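Local coordinates for p-nitrophenyl phosphatase (Pho2) (Archaeoglobus fulgidus, PDB 3QGM), which probably acts as a metal-dependent phosphatase of the haloacid dehalogenase (HAD) superfamily, with a calcium ion bound in the crystal, at residues Val93-Thr96 and Leu101-Glu104. Residues are numbered along the deposited sequence; the frame is centred on the assembly and turned at random.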
loop_
_atom_site.group_PDB
_atom_site.type_symbol
_atom_site.label_atom_id
_atom_site.label_comp_id
_atom_site.label_asym_id
_atom_site.label_seq_id
_atom_site.Cartn_x
_atom_site.Cartn_y
_atom_site.Cartn_z
ATOM N N VAL A 93 -4.732 -21.520 6.715
ATOM C CA VAL A 93 -4.099 -20.241 6.551
ATOM C C VAL A 93 -3.706 -19.990 5.087
ATOM O O VAL A 93 -3.341 -20.924 4.343
ATOM C CB VAL A 93 -2.839 -20.107 7.469
ATOM C CG1 VAL A 93 -3.171 -20.415 8.913
ATOM C CG2 VAL A 93 -1.696 -21.020 7.019
ATOM N N PHE A 94 -3.805 -18.722 4.692
ATOM C CA PHE A 94 -3.256 -18.195 3.441
ATOM C C PHE A 94 -2.292 -17.084 3.838
ATOM O O PHE A 94 -2.604 -16.236 4.700
ATOM C CB PHE A 94 -4.352 -17.675 2.528
ATOM C CG PHE A 94 -3.827 -16.866 1.376
ATOM C CD1 PHE A 94 -3.350 -17.486 0.248
ATOM C CD2 PHE A 94 -3.734 -15.503 1.471
ATOM C CE1 PHE A 94 -2.841 -16.756 -0.795
ATOM C CE2 PHE A 94 -3.204 -14.757 0.450
ATOM C CZ PHE A 94 -2.747 -15.397 -0.699
ATOM N N THR A 95 -1.099 -17.141 3.276
ATOM C CA THR A 95 -0.057 -16.160 3.550
ATOM C C THR A 95 0.490 -15.464 2.289
ATOM O O THR A 95 0.530 -16.062 1.214
ATOM C CB THR A 95 1.076 -16.784 4.321
ATOM O OG1 THR A 95 1.973 -15.762 4.711
ATOM C CG2 THR A 95 1.822 -17.866 3.431
ATOM N N THR A 96 0.895 -14.197 2.447
ATOM C CA THR A 96 1.567 -13.443 1.397
ATOM C C THR A 96 3.090 -13.657 1.488
ATOM O O THR A 96 3.843 -13.162 0.659
ATOM C CB THR A 96 1.316 -11.926 1.516
ATOM O OG1 THR A 96 1.792 -11.451 2.785
ATOM C CG2 THR A 96 -0.166 -11.584 1.392
ATOM N N LEU A 101 8.402 -18.155 6.396
ATOM C CA LEU A 101 7.145 -18.026 7.106
ATOM C C LEU A 101 6.255 -19.247 6.898
ATOM O O LEU A 101 5.703 -19.805 7.872
ATOM C CB LEU A 101 6.422 -16.772 6.699
ATOM C CG LEU A 101 5.063 -16.548 7.334
ATOM C CD1 LEU A 101 5.086 -16.618 8.880
ATOM C CD2 LEU A 101 4.518 -15.173 6.854
ATOM N N ILE A 102 6.162 -19.684 5.646
ATOM C CA ILE A 102 5.366 -20.852 5.282
ATOM C C ILE A 102 5.871 -22.048 6.097
ATOM O O ILE A 102 5.097 -22.822 6.611
ATOM C CB ILE A 102 5.514 -21.150 3.789
ATOM C CG1 ILE A 102 4.883 -20.015 2.925
ATOM C CG2 ILE A 102 4.919 -22.498 3.462
ATOM C CD1 ILE A 102 5.140 -20.166 1.448
ATOM N N GLU A 103 7.189 -22.189 6.161
ATOM C CA GLU A 103 7.816 -23.255 6.942
ATOM C C GLU A 103 7.318 -23.248 8.381
ATOM O O GLU A 103 6.968 -24.311 8.902
ATOM C CB GLU A 103 9.336 -23.160 6.918
ATOM C CG GLU A 103 10.032 -24.405 7.441
ATOM C CD GLU A 103 11.194 -24.876 6.601
ATOM O OE1 GLU A 103 11.982 -24.071 6.075
ATOM O OE2 GLU A 103 11.281 -26.088 6.449
ATOM N N GLU A 104 7.354 -22.074 9.039
ATOM C CA GLU A 104 6.992 -22.001 10.453
ATOM C C GLU A 104 5.507 -22.240 10.596
ATOM O O GLU A 104 5.043 -22.871 11.533
ATOM C CB GLU A 104 7.385 -20.651 11.075
ATOM C CG GLU A 104 8.905 -20.438 11.203
ATOM C CD GLU A 104 9.572 -21.367 12.266
ATOM O OE1 GLU A 104 8.842 -22.001 13.048
ATOM O OE2 GLU A 104 10.818 -21.431 12.349
#
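Thr95 reaches across to Leu101 and Ile102 where strand 92-95 and helix 99-107 form the first two elements of a beta-alpha-beta unit that strand 111-112 completes. The contact, which buries 112 Å² in all, illustrates how one residue at the end of a parallel strand meets the first turn of the helix that follows it. Strand 92-95 belongs to a five-stranded parallel sheet, separate from the six-stranded sheet whose strands 10-14 and 207-211 lead to the calcium site, consistent with the cap domain of UmpH-like HAD phosphatases. The backbones keep their distance, with 7.4 Å between Thr95 CA and Ile102 CA, and side chains alone bridge the gap.

The hydroxyl of Thr95 is satisfied outside the two segments, by Val122 O on the neighbouring strand 120-123 and Gly97 N in the turn before the helix. A chi1 of -173° swings OG1 away from Thr95 N and turns CG2 to Ile102.

Across the segments the contact is van der Waals alone. Thr95 and Leu101 pass antiparallel to one another, with 3.4 Å between Leu101 CD2 and Thr95 OG1. Leu101 also touches Val122 and Thr77. On the methyl branch, Thr95 CG2 packs against the ethyl arm of Ile102, 3.8 Å from Ile102 CG1.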